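Local coordinates for protein putative glutathione S-transferase (PDB 4MDC) that probably acts as a glutathione transferase, conjugating glutathione to electrophilic compounds, and assembles as a homodimer, at residues S35-L40 with I88-L93; L72-D77 with A82-T87; E139-L144 with E236-V241. One frame throughout, in Å; residues are numbered along the deposited sequence. Where two conformers were deposited one is given.

Contact 1. Residues S35-L40 with I88-L93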
ATOM      1  N   SER B  35      -1.274   5.781  11.437  1.00 14.33           N
ATOM      2  CA  SER B  35      -0.966   5.684  12.812  1.00 14.05           C
ATOM      3  C   SER B  35      -2.235   5.621  13.659  1.00 14.10           C
ATOM      4  O   SER B  35      -2.321   4.850  14.606  1.00 14.08           O
ATOM      5  CB  SER B  35      -0.116   6.913  13.286  1.00 13.84           C
ATOM      6  OG  SER B  35       1.195   6.989  12.704  1.00 14.24           O
ATOM      7  N   ARG B  36      -3.187   6.515  13.389  1.00 13.52           N
ATOM      8  CA  ARG B  36      -4.430   6.528  14.110  1.00 13.33           C
ATOM      9  C   ARG B  36      -5.219   5.250  13.917  1.00 13.40           C
ATOM     10  O   ARG B  36      -5.854   4.785  14.846  1.00 13.25           O
ATOM     11  CB  ARG B  36      -5.266   7.763  13.735  1.00 13.52           C
ATOM     12  CG  ARG B  36      -4.687   9.057  14.274  1.00 13.36           C
ATOM     13  CD  ARG B  36      -5.618  10.198  14.038  1.00 13.67           C
ATOM     14  NE  ARG B  36      -5.193  11.354  14.860  1.00 14.45           N
ATOM     15  CZ  ARG B  36      -6.000  12.282  15.295  1.00 15.72           C
ATOM     16  NH1 ARG B  36      -7.282  12.317  15.000  1.00 16.20           N
ATOM     17  NH2 ARG B  36      -5.496  13.234  16.108  1.00 16.39           N
ATOM     18  N   PHE B  37      -5.139   4.699  12.727  1.00 13.45           N
ATOM     19  CA  PHE B  37      -5.819   3.453  12.424  1.00 14.08           C
ATOM     20  C   PHE B  37      -5.299   2.322  13.332  1.00 13.86           C
ATOM     21  O   PHE B  37      -6.107   1.577  13.907  1.00 15.01           O
ATOM     22  CB  PHE B  37      -5.566   3.130  10.962  1.00 13.89           C
ATOM     23  CG  PHE B  37      -5.898   1.725  10.536  1.00 14.84           C
ATOM     24  CD1 PHE B  37      -7.223   1.265  10.466  1.00 15.03           C
ATOM     25  CD2 PHE B  37      -4.901   0.877  10.174  1.00 15.29           C
ATOM     26  CE1 PHE B  37      -7.511  -0.017  10.005  1.00 15.85           C
ATOM     27  CE2 PHE B  37      -5.192  -0.406   9.697  1.00 15.57           C
ATOM     28  CZ  PHE B  37      -6.504  -0.863   9.618  1.00 15.87           C
ATOM     29  N   VAL B  38      -3.993   2.202  13.425  1.00 13.07           N
ATOM     30  CA  VAL B  38      -3.388   1.221  14.317  1.00 13.42           C
ATOM     31  C   VAL B  38      -3.721   1.447  15.775  1.00 13.73           C
ATOM     32  O   VAL B  38      -4.066   0.537  16.494  1.00 13.57           O
ATOM     33  CB  VAL B  38      -1.876   1.140  14.086  1.00 13.50           C
ATOM     34  CG1 VAL B  38      -1.222   0.235  15.111  1.00 13.85           C
ATOM     35  CG2 VAL B  38      -1.643   0.548  12.696  1.00 13.64           C
ATOM     36  N   ARG B  39      -3.680   2.698  16.211  1.00 13.97           N
ATOM     37  CA  ARG B  39      -4.091   2.993  17.554  1.00 14.58           C
ATOM     38  C   ARG B  39      -5.511   2.527  17.862  1.00 15.06           C
ATOM     39  O   ARG B  39      -5.796   2.048  18.973  1.00 15.25           O
ATOM     40  CB  ARG B  39      -3.940   4.486  17.860  1.00 15.05           C
ATOM     41  CG  ARG B  39      -2.494   4.905  18.037  1.00 15.81           C
ATOM     42  CD  ARG B  39      -2.354   6.416  17.955  1.00 15.91           C
ATOM     43  NE  ARG B  39      -2.936   7.086  19.104  1.00 17.76           N
ATOM     44  CZ  ARG B  39      -3.041   8.409  19.207  1.00 18.98           C
ATOM     45  NH1 ARG B  39      -2.693   9.202  18.184  1.00 19.61           N
ATOM     46  NH2 ARG B  39      -3.562   8.942  20.321  1.00 18.82           N
ATOM     47  N   LEU B  40      -6.425   2.751  16.921  1.00 14.77           N
ATOM     48  CA  LEU B  40      -7.788   2.356  17.094  1.00 15.09           C
ATOM     49  C   LEU B  40      -7.930   0.863  17.231  1.00 15.46           C
ATOM     50  O   LEU B  40      -8.712   0.390  18.095  1.00 16.09           O
ATOM     51  CB  LEU B  40      -8.677   2.878  15.961  1.00 15.11           C
ATOM     52  CG  LEU B  40      -8.934   4.384  15.899  1.00 15.14           C
ATOM     53  CD1 LEU B  40      -9.616   4.756  14.582  1.00 14.56           C
ATOM     54  CD2 LEU B  40      -9.777   4.834  17.078  1.00 15.55           C
ATOM     55  N   ILE B  88       0.696  -4.276   7.394  1.00 15.41           N
ATOM     56  CA  ILE B  88       1.448  -5.316   8.070  1.00 16.08           C
ATOM     57  C   ILE B  88       1.053  -5.416   9.547  1.00 15.71           C
ATOM     58  O   ILE B  88       0.778  -6.520  10.069  1.00 15.52           O
ATOM     59  CB  ILE B  88       2.970  -5.128   7.852  1.00 17.11           C
ATOM     60  CG1 ILE B  88       3.298  -5.497   6.403  1.00 17.26           C
ATOM     61  CG2 ILE B  88       3.800  -6.028   8.753  1.00 18.45           C
ATOM     62  CD1 ILE B  88       4.711  -5.226   5.974  1.00 17.88           C
ATOM     63  N   ILE B  89       0.904  -4.257  10.191  1.00 15.51           N
ATOM     64  CA  ILE B  89       0.558  -4.298  11.564  1.00 15.27           C
ATOM     65  C   ILE B  89      -0.847  -4.830  11.813  1.00 15.48           C
ATOM     66  O   ILE B  89      -1.090  -5.662  12.723  1.00 16.54           O
ATOM     67  CB  ILE B  89       0.759  -2.897  12.210  1.00 15.62           C
ATOM     68  CG1 ILE B  89       2.208  -2.452  12.159  1.00 15.72           C
ATOM     69  CG2 ILE B  89       0.262  -2.940  13.642  1.00 17.03           C
ATOM     70  CD1 ILE B  89       2.352  -0.953  12.407  1.00 15.99           C
ATOM     71  N   SER B  90      -1.820  -4.336  11.032  1.00 15.17           N
ATOM     72  CA  SER B  90      -3.201  -4.769  11.216  1.00 15.17           C
ATOM     73  C   SER B  90      -3.394  -6.294  10.962  1.00 15.96           C
ATOM     74  O   SER B  90      -4.193  -6.940  11.649  1.00 16.08           O
ATOM     75  CB  SER B  90      -4.157  -3.895  10.359  1.00 14.71           C
ATOM     76  OG  SER B  90      -3.964  -4.102   8.970  1.00 14.31           O
ATOM     77  N   GLU B  91      -2.655  -6.836  10.013  1.00 16.09           N
ATOM     78  CA  GLU B  91      -2.733  -8.287   9.714  1.00 16.91           C
ATOM     79  C   GLU B  91      -2.138  -9.063  10.890  1.00 16.81           C
ATOM     80  O   GLU B  91      -2.698 -10.050  11.335  1.00 17.44           O
ATOM     81  CB  GLU B  91      -2.007  -8.641   8.390  1.00 16.77           C
ATOM     82  CG  GLU B  91      -2.648  -7.984   7.147  1.00 17.40           C
ATOM     83  CD  GLU B  91      -4.068  -8.447   6.839  1.00 18.17           C
ATOM     84  OE1 GLU B  91      -4.452  -9.589   7.260  1.00 20.26           O
ATOM     85  OE2 GLU B  91      -4.784  -7.707   6.111  1.00 18.78           O
ATOM     86  N   TYR B  92      -0.997  -8.586  11.356  1.00 16.47           N
ATOM     87  CA  TYR B  92      -0.306  -9.177  12.515  1.00 16.98           C
ATOM     88  C   TYR B  92      -1.203  -9.203  13.757  1.00 16.78           C
ATOM     89  O   TYR B  92      -1.306 -10.247  14.422  1.00 16.67           O
ATOM     90  CB  TYR B  92       1.000  -8.432  12.830  1.00 16.25           C
ATOM     91  CG  TYR B  92       1.722  -8.909  14.071  1.00 17.08           C
ATOM     92  CD1 TYR B  92       2.522 -10.043  14.054  1.00 17.88           C
ATOM     93  CD2 TYR B  92       1.553  -8.235  15.293  1.00 17.26           C
ATOM     94  CE1 TYR B  92       3.170 -10.491  15.182  1.00 18.98           C
ATOM     95  CE2 TYR B  92       2.189  -8.687  16.433  1.00 18.26           C
ATOM     96  CZ  TYR B  92       2.997  -9.818  16.391  1.00 19.71           C
ATOM     97  OH  TYR B  92       3.673 -10.289  17.483  1.00 20.23           O
ATOM     98  N   LEU B  93      -1.860  -8.069  14.028  1.00 16.84           N
ATOM     99  CA  LEU B  93      -2.805  -8.000  15.129  1.00 17.75           C
ATOM    100  C   LEU B  93      -4.009  -8.922  14.972  1.00 18.12           C
ATOM    101  O   LEU B  93      -4.464  -9.497  15.970  1.00 19.67           O
ATOM    102  CB  LEU B  93      -3.266  -6.566  15.414  1.00 17.79           C
ATOM    103  CG  LEU B  93      -2.149  -5.653  15.902  1.00 17.97           C
ATOM    104  CD1 LEU B  93      -2.620  -4.221  15.991  1.00 18.01           C
ATOM    105  CD2 LEU B  93      -1.561  -6.095  17.221  1.00 19.18           C
TER
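Val38 and Ile89 touch by methyl groups where helix 33-44 runs past helix 86-96. Val38 CG1 meets Ile89 CG2 at 3.8 Å, and the two side chains cross at about a right angle. With CG1 anti to the backbone N (chi1 174°) and CG2 anti to the carbonyl carbon, both Val38 gamma carbons face Ile89 CG2, Val38 CG2 at 4.1 Å. Beside this pair, the CE2-CZ side of the Phe37 ring reaches Ser90: Phe37 CE2 lies 3.7 Å from Ser90 CB and Phe37 CZ follows at 3.9 Å. The CB comes in obliquely, whereas Ser90 OG sits at the ring edge, in its plane, without bonding to it. That hydroxyl, held between the backbone N and the carbonyl carbon (chi1 67°), turns back along its own helix to bond Ala86 O, so Ser90 offers the ring chiefly carbon. Phe37 also packs on Leu194 and Ala195 of helix 191-205, and Val38 on Leu26 of strand 25-28. A serine in place of Phe37 removes the ring that covers Ser90 CB and would probably leave a gap toward Leu194 and Ala195. All four touching residues are buried, and no hydrogen bond joins the segments. Two helices packed together against one face of the small mixed sheet, with the all-helical domain beyond them, are typical of the thioredoxin-like N-terminal domain of glutathione S-transferases.

Contact 2. Residues L72-D77 with A82-T87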
ATOM      1  N   LEU B  72       5.264   5.522   8.687  1.00 24.18           N
ATOM      2  CA  LEU B  72       4.599   5.364   9.977  1.00 22.86           C
ATOM      3  C   LEU B  72       3.259   4.607   9.847  1.00 21.30           C
ATOM      4  O   LEU B  72       2.605   4.672   8.827  1.00 23.66           O
ATOM      5  CB  LEU B  72       4.349   6.746  10.614  1.00 22.76           C
ATOM      6  CG  LEU B  72       5.593   7.524  11.003  1.00 23.53           C
ATOM      7  CD1 LEU B  72       5.169   8.938  11.370  1.00 24.20           C
ATOM      8  CD2 LEU B  72       6.319   6.869  12.156  1.00 23.10           C
ATOM      9  N   PRO B  73       2.812   3.947  10.897  1.00 19.56           N
ATOM     10  CA  PRO B  73       3.493   3.804  12.134  1.00 19.23           C
ATOM     11  C   PRO B  73       4.452   2.610  12.099  1.00 19.89           C
ATOM     12  O   PRO B  73       4.485   1.887  11.117  1.00 18.84           O
ATOM     13  CB  PRO B  73       2.373   3.516  13.090  1.00 19.23           C
ATOM     14  CG  PRO B  73       1.392   2.758  12.318  1.00 19.61           C
ATOM     15  CD  PRO B  73       1.488   3.288  10.940  1.00 19.41           C
ATOM     16  N   VAL B  74       5.211   2.445  13.172  1.00 19.69           N
ATOM     17  CA  VAL B  74       6.045   1.260  13.331  1.00 20.20           C
ATOM     18  C   VAL B  74       5.705   0.664  14.692  1.00 19.43           C
ATOM     19  O   VAL B  74       5.766   1.371  15.701  1.00 21.06           O
ATOM     20  CB  VAL B  74       7.537   1.592  13.281  1.00 19.88           C
ATOM     21  CG1 VAL B  74       8.377   0.357  13.521  1.00 20.21           C
ATOM     22  CG2 VAL B  74       7.875   2.228  11.940  1.00 20.37           C
ATOM     23  N   TYR B  75       5.423  -0.646  14.718  1.00 19.46           N
ATOM     24  CA  TYR B  75       5.020  -1.316  15.954  1.00 19.44           C
ATOM     25  C   TYR B  75       6.132  -2.257  16.361  1.00 19.12           C
ATOM     26  O   TYR B  75       6.585  -3.050  15.563  1.00 19.50           O
ATOM     27  CB  TYR B  75       3.750  -2.103  15.716  1.00 19.50           C
ATOM     28  CG  TYR B  75       3.127  -2.827  16.853  1.00 19.98           C
ATOM     29  CD1 TYR B  75       2.404  -2.177  17.841  1.00 20.68           C
ATOM     30  CD2 TYR B  75       3.231  -4.193  16.957  1.00 21.00           C
ATOM     31  CE1 TYR B  75       1.814  -2.877  18.885  1.00 20.81           C
ATOM     32  CE2 TYR B  75       2.637  -4.878  17.993  1.00 21.05           C
ATOM     33  CZ  TYR B  75       1.918  -4.231  18.924  1.00 22.51           C
ATOM     34  OH  TYR B  75       1.340  -4.949  19.966  1.00 24.50           O
ATOM     35  N   VAL B  76       6.591  -2.133  17.594  1.00 20.28           N
ATOM     36  CA  VAL B  76       7.643  -2.996  18.073  1.00 21.80           C
ATOM     37  C   VAL B  76       7.188  -3.603  19.361  1.00 22.76           C
ATOM     38  O   VAL B  76       7.167  -2.943  20.415  1.00 20.15           O
ATOM     39  CB  VAL B  76       8.972  -2.274  18.315  1.00 23.06           C
ATOM     40  CG1 VAL B  76      10.060  -3.302  18.638  1.00 24.53           C
ATOM     41  CG2 VAL B  76       9.379  -1.468  17.103  1.00 23.54           C
ATOM     42  N   ASP B  77       6.816  -4.863  19.316  1.00 23.73           N
ATOM     43  CA  ASP B  77       6.464  -5.566  20.519  1.00 25.08           C
ATOM     44  C   ASP B  77       7.698  -6.185  21.123  1.00 27.22           C
ATOM     45  O   ASP B  77       8.833  -5.960  20.659  1.00 26.52           O
ATOM     46  CB  ASP B  77       5.225  -6.462  20.411  1.00 25.34           C
ATOM     47  CG  ASP B  77       5.430  -7.701  19.567  1.00 25.36           C
ATOM     48  OD1 ASP B  77       6.564  -8.108  19.381  1.00 26.81           O
ATOM     49  OD2 ASP B  77       4.423  -8.284  19.142  1.00 24.68           O
ATOM     50  N   ALA B  82      10.494  -5.110  14.241  1.00 26.93           N
ATOM     51  CA  ALA B  82       9.731  -3.949  13.791  1.00 25.78           C
ATOM     52  C   ALA B  82       8.772  -4.277  12.662  1.00 24.68           C
ATOM     53  O   ALA B  82       9.156  -4.824  11.652  1.00 23.98           O
ATOM     54  CB  ALA B  82      10.655  -2.829  13.374  1.00 25.72           C
ATOM     55  N   LEU B  83       7.519  -3.950  12.888  1.00 22.82           N
ATOM     56  CA  LEU B  83       6.441  -4.159  11.939  1.00 22.65           C
ATOM     57  C   LEU B  83       6.062  -2.777  11.429  1.00 21.98           C
ATOM     58  O   LEU B  83       5.652  -1.896  12.197  1.00 20.91           O
ATOM     59  CB  LEU B  83       5.266  -4.844  12.614  1.00 21.40           C
ATOM     60  CG  LEU B  83       5.531  -6.200  13.262  1.00 23.42           C
ATOM     61  CD1 LEU B  83       4.288  -6.695  13.953  1.00 24.54           C
ATOM     62  CD2 LEU B  83       5.999  -7.196  12.230  1.00 24.64           C
ATOM     63  N   CYS B  84       6.209  -2.574  10.143  1.00 22.29           N
ATOM     64  CA  CYS B  84       6.050  -1.238   9.566  1.00 24.01           C
ATOM     65  C   CYS B  84       4.838  -1.087   8.673  1.00 22.94           C
ATOM     66  O   CYS B  84       4.641  -1.887   7.749  1.00 22.48           O
ATOM     67  CB  CYS B  84       7.274  -0.905   8.754  1.00 28.93           C
ATOM     68  SG  CYS B  84       8.742  -0.821   9.834  1.00 35.65           S
ATOM     69  N   GLY B  85       4.055  -0.045   8.943  1.00 20.93           N
ATOM     70  CA  GLY B  85       2.923   0.318   8.144  1.00 19.57           C
ATOM     71  C   GLY B  85       1.604  -0.305   8.624  1.00 19.36           C
ATOM     72  O   GLY B  85       1.561  -1.363   9.253  1.00 19.27           O
ATOM     73  N   ALA B  86       0.524   0.301   8.197  1.00 18.68           N
ATOM     74  CA  ALA B  86      -0.780  -0.080   8.675  1.00 17.47           C
ATOM     75  C   ALA B  86      -1.214  -1.490   8.242  1.00 17.46           C
ATOM     76  O   ALA B  86      -1.843  -2.194   9.012  1.00 17.49           O
ATOM     77  CB  ALA B  86      -1.780   0.931   8.230  1.00 18.15           C
ATOM     78  N   THR B  87      -0.869  -1.851   7.042  1.00 16.27           N
ATOM     79  CA  THR B  87      -1.316  -3.173   6.511  1.00 16.15           C
ATOM     80  C   THR B  87      -0.631  -4.297   7.328  1.00 15.70           C
ATOM     81  O   THR B  87      -1.319  -5.163   7.876  1.00 16.81           O
ATOM     82  CB  THR B  87      -1.044  -3.277   5.011  1.00 16.29           C
ATOM     83  OG1 THR B  87      -1.884  -2.399   4.303  1.00 16.73           O
ATOM     84  CG2 THR B  87      -1.357  -4.703   4.506  1.00 16.70           C
TER
HETATM   85  O   HOH W   1       1.079   2.751   6.727  1.00 25.16           O
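The Tyr75 ring is met at its edge by Leu83: Leu83 CD1 comes to 4.0 Å from Tyr75 CD2, near the ring plane, and no atom of 82-87 lies over either face. The two side chains run side by side in the same direction, Tyr75 with its CG opposite the backbone N (chi1 -178°). Their backbones form an antiparallel hydrogen-bonded pair: Tyr75 N donates a hydrogen bond to Leu83 O at 2.8 Å, in the carbonyl plane, and Leu83 N returns a bond to Tyr75 O at 3.0 Å, tilted slightly from that plane. Val74 and Cys84, the next pair, are non-hydrogen-bonded; Cys84 SG rests 3.8 Å from Val74 CG2, with Ala82 CB beside Val74 CG1. Beyond the strands, Gly85 N reaches Pro73 O almost head-on at 2.9 Å. At the backbone angles of Gly85 a CB would probably collide with the carbonyl O of Cys84. Gly85 occupies the N-cap position of helix 86-96, and one water joins Ala86 N to Leu72 O. The peptide before Pro73 is cis, as in the cis-proline loop of thioredoxin-like folds. Strand 82-84 is outermost in this chain's sheet, while 74-76 also pairs with 25-28. Val74 and Ala82 face helix 61-66; on the opposite face Tyr75 and Leu83 pack on Ile89 of helix 86-96, and Leu83 also touches Ala115 of the second subunit.

Contact 3. Residues E139-L144 with E236-V241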
ATOM      1  N   GLU B 139       1.889  20.426   3.907  1.00 27.65           N
ATOM      2  CA  GLU B 139       1.838  21.865   3.723  1.00 31.71           C
ATOM      3  C   GLU B 139       1.378  22.623   4.979  1.00 31.96           C
ATOM      4  O   GLU B 139       1.966  23.646   5.327  1.00 34.18           O
ATOM      5  CB  GLU B 139       0.931  22.242   2.576  1.00 31.07           C
ATOM      6  CG  GLU B 139       1.442  21.805   1.213  1.00 33.26           C
ATOM      7  CD  GLU B 139       2.897  22.190   0.955  1.00 36.13           C
ATOM      8  OE1 GLU B 139       3.285  23.351   1.237  1.00 36.69           O
ATOM      9  OE2 GLU B 139       3.677  21.322   0.528  1.00 35.94           O
ATOM     10  N   ARG B 140       0.373  22.087   5.670  1.00 30.99           N
ATOM     11  CA  ARG B 140      -0.191  22.751   6.859  1.00 34.33           C
ATOM     12  C   ARG B 140       0.474  22.468   8.182  1.00 35.91           C
ATOM     13  O   ARG B 140       0.404  23.275   9.095  1.00 42.56           O
ATOM     14  CB  ARG B 140      -1.671  22.423   6.954  1.00 32.34           C
ATOM     15  CG  ARG B 140      -2.357  22.981   5.740  1.00 34.96           C
ATOM     16  CD  ARG B 140      -3.813  23.302   5.952  1.00 34.94           C
ATOM     17  NE  ARG B 140      -3.993  24.143   7.142  1.00 34.62           N
ATOM     18  CZ  ARG B 140      -5.066  24.132   7.936  1.00 33.47           C
ATOM     19  NH1 ARG B 140      -6.120  23.407   7.642  1.00 30.75           N
ATOM     20  NH2 ARG B 140      -5.089  24.886   9.023  1.00 36.87           N
ATOM     21  N   ILE B 141       1.057  21.308   8.343  1.00 37.22           N
ATOM     22  CA  ILE B 141       1.635  20.913   9.634  1.00 41.58           C
ATOM     23  C   ILE B 141       3.181  21.045   9.430  1.00 43.80           C
ATOM     24  O   ILE B 141       3.893  21.932   9.986  1.00 44.60           O
ATOM     25  CB  ILE B 141       1.136  19.478  10.060  1.00 41.91           C
ATOM     26  CG1 ILE B 141      -0.416  19.403  10.231  1.00 43.82           C
ATOM     27  CG2 ILE B 141       1.807  18.973  11.339  1.00 43.85           C
ATOM     28  CD1 ILE B 141      -0.954  20.231  11.353  1.00 45.39           C
ATOM     29  N   PHE B 142       3.691  20.174   8.577  1.00 42.44           N
ATOM     30  CA  PHE B 142       5.122  19.877   8.603  1.00 43.33           C
ATOM     31  C   PHE B 142       6.013  21.016   8.103  1.00 46.70           C
ATOM     32  O   PHE B 142       7.093  21.257   8.671  1.00 49.22           O
ATOM     33  CB  PHE B 142       5.435  18.583   7.865  1.00 42.29           C
ATOM     34  CG  PHE B 142       4.752  17.356   8.407  1.00 41.03           C
ATOM     35  CD1 PHE B 142       4.276  17.282   9.709  1.00 42.52           C
ATOM     36  CD2 PHE B 142       4.646  16.230   7.601  1.00 41.09           C
ATOM     37  CE1 PHE B 142       3.651  16.124  10.157  1.00 40.36           C
ATOM     38  CE2 PHE B 142       4.042  15.068   8.047  1.00 42.06           C
ATOM     39  CZ  PHE B 142       3.533  15.018   9.336  1.00 40.92           C
ATOM     40  N   LYS B 143       5.577  21.725   7.069  1.00 45.78           N
ATOM     41  CA  LYS B 143       6.337  22.874   6.529  1.00 48.88           C
ATOM     42  C   LYS B 143       6.456  24.082   7.475  1.00 53.20           C
ATOM     43  O   LYS B 143       7.279  24.997   7.238  1.00 54.29           O
ATOM     44  CB  LYS B 143       5.694  23.368   5.228  1.00 48.21           C
ATOM     45  CG  LYS B 143       6.073  22.609   3.946  1.00 48.57           C
ATOM     46  CD  LYS B 143       6.957  23.452   3.059  1.00 51.61           C
ATOM     47  CE  LYS B 143       6.966  22.955   1.618  1.00 51.29           C
ATOM     48  NZ  LYS B 143       6.049  23.798   0.813  1.00 51.08           N
ATOM     49  N   LEU B 144       5.623  24.105   8.513  1.00 56.25           N
ATOM     50  CA  LEU B 144       5.737  25.110   9.584  1.00 60.58           C
ATOM     51  C   LEU B 144       6.788  24.688  10.587  1.00 58.91           C
ATOM     52  O   LEU B 144       7.614  25.485  11.020  1.00 59.52           O
ATOM     53  CB  LEU B 144       4.413  25.272  10.346  1.00 66.55           C
ATOM     54  CG  LEU B 144       3.352  26.256   9.842  1.00 69.81           C
ATOM     55  CD1 LEU B 144       2.252  26.343  10.896  1.00 72.97           C
ATOM     56  CD2 LEU B 144       3.932  27.634   9.544  1.00 71.11           C
ATOM     57  N   GLU B 236      -6.299  14.354  21.945  1.00 24.07           N
ATOM     58  CA  GLU B 236      -4.961  14.591  21.414  1.00 24.81           C
ATOM     59  C   GLU B 236      -4.838  15.996  20.828  1.00 23.38           C
ATOM     60  O   GLU B 236      -5.760  16.484  20.184  1.00 22.92           O
ATOM     61  CB  GLU B 236      -4.748  13.640  20.221  1.00 25.37           C
ATOM     62  CG  GLU B 236      -3.346  13.566  19.783  1.00 27.90           C
ATOM     63  CD  GLU B 236      -3.060  12.261  19.135  1.00 27.59           C
ATOM     64  OE1 GLU B 236      -3.517  12.049  17.976  1.00 28.10           O
ATOM     65  OE2 GLU B 236      -2.371  11.507  19.835  1.00 30.22           O
ATOM     66  N   ARG B 237      -3.673  16.609  20.995  1.00 22.08           N
ATOM     67  CA  ARG B 237      -3.407  17.848  20.327  1.00 23.66           C
ATOM     68  C   ARG B 237      -2.063  17.775  19.622  1.00 24.58           C
ATOM     69  O   ARG B 237      -1.119  17.142  20.105  1.00 25.65           O
ATOM     70  CB  ARG B 237      -3.444  19.017  21.340  1.00 23.99           C
ATOM     71  CG  ARG B 237      -4.829  19.307  21.961  1.00 25.19           C
ATOM     72  CD  ARG B 237      -5.844  19.797  20.933  1.00 26.00           C
ATOM     73  NE  ARG B 237      -7.173  20.026  21.508  1.00 27.11           N
ATOM     74  CZ  ARG B 237      -8.138  19.110  21.629  1.00 29.53           C
ATOM     75  NH1 ARG B 237      -7.989  17.853  21.173  1.00 25.45           N
ATOM     76  NH2 ARG B 237      -9.303  19.465  22.191  1.00 30.47           N
ATOM     77  N   VAL B 238      -1.976  18.461  18.506  1.00 23.98           N
ATOM     78  CA  VAL B 238      -0.770  18.534  17.725  1.00 25.79           C
ATOM     79  C   VAL B 238      -0.024  19.790  18.096  1.00 26.80           C
ATOM     80  O   VAL B 238      -0.636  20.881  18.119  1.00 24.08           O
ATOM     81  CB  VAL B 238      -1.130  18.571  16.232  1.00 27.05           C
ATOM     82  CG1 VAL B 238       0.107  18.709  15.371  1.00 29.03           C
ATOM     83  CG2 VAL B 238      -1.899  17.311  15.879  1.00 28.44           C
ATOM     84  N   ARG B 239       1.284  19.664  18.349  1.00 28.88           N
ATOM     85  CA  ARG B 239       2.104  20.801  18.745  0.50 31.17           C
ATOM     86  C   ARG B 239       1.987  21.931  17.722  1.00 31.47           C
ATOM     87  O   ARG B 239       2.211  21.732  16.557  1.00 30.88           O
ATOM     88  CB  ARG B 239       3.569  20.335  18.967  0.50 33.62           C
ATOM     89  CG  ARG B 239       4.511  21.402  19.493  0.50 35.41           C
ATOM     90  CD  ARG B 239       5.674  20.771  20.301  0.50 36.57           C
ATOM     91  NE  ARG B 239       6.807  21.663  20.511  0.50 38.92           N
ATOM     92  CZ  ARG B 239       6.750  22.734  21.290  0.50 40.28           C
ATOM     93  NH1 ARG B 239       5.609  23.049  21.884  0.50 40.08           N
ATOM     94  NH2 ARG B 239       7.818  23.495  21.447  0.50 41.84           N
ATOM     95  N   GLY B 240       1.623  23.136  18.191  1.00 31.52           N
ATOM     96  CA  GLY B 240       1.543  24.333  17.334  1.00 31.60           C
ATOM     97  C   GLY B 240       0.352  24.437  16.372  1.00 31.67           C
ATOM     98  O   GLY B 240       0.329  25.292  15.499  1.00 32.96           O
ATOM     99  N   VAL B 241      -0.639  23.566  16.516  1.00 29.51           N
ATOM    100  CA  VAL B 241      -1.849  23.647  15.687  1.00 27.67           C
ATOM    101  C   VAL B 241      -3.063  23.384  16.525  1.00 25.26           C
ATOM    102  O   VAL B 241      -3.256  22.269  17.024  1.00 26.36           O
ATOM    103  CB  VAL B 241      -1.825  22.622  14.510  1.00 29.43           C
ATOM    104  CG1 VAL B 241      -2.983  22.853  13.537  1.00 29.60           C
ATOM    105  CG2 VAL B 241      -0.489  22.724  13.794  1.00 31.38           C
TER
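Ile141 and Val241 bring their CA atoms to 7.5 Å where the long helix 111-145 meets the loop after helix 231-235, both within the all-helical C-terminal domain of the glutathione S-transferase fold. The helix widens into a pi-type turn at 139-142, and toward its end Leu144 N bonds Ile141 O at 3.1 Å. Opposite it, Val238 to Val241 make a type II beta turn, closed by Val241 N to Val238 O at 3.1 Å, with Gly240 at positive phi in the third position. The side chains of the two segments meet by apolar contact alone. Ile141 bends twice the same way (chi1 -61°, chi2 -66°), which swings its CD1 to 3.5 Å from Val241 CG2, a close approach; Val241 CG1 lies farther, at 4.0 Å. The Ile141 and Val241 side chains stand roughly perpendicular, and the other Ile141 branch, CG2, makes a looser contact with Val238 CG1 at 4.4 Å. Tyr205 OH bonds both Val238 N and Val241 O, the two ends of the turn. Arg237 NH1 folds back to Glu236 O at 2.8 Å, standing well above that carbonyl plane although the oxygen lies in the guanidinium plane, and also bonds Leu234 O of helix 231-235. Away from the loop, a salt bridge one turn long braces the helix: Lys143 NZ approaches Glu139 OE1 at 2.8 Å, on its syn lone pair.

Contacts 1 and 2 lie in the thioredoxin-like N-terminal domain, centres about 8 Å apart, and share helix 86-96; the hairpin of contact 2 falls in sequence between the two segments of contact 1. They touch directly: Tyr92 OH probably bonds Asp77 OD2, and Ala86 packs on Phe37. Both also reach the second subunit, so this side of the domain helps form the homodimer. Contact 3 follows later in the chain, in the helical C-terminal domain, with its centre about 23 Å from that of contact 1 and 22 Å from that of contact 2. Glu236 still bridges the domains through salt bridges to Arg36 and Arg39 of helix 33-44.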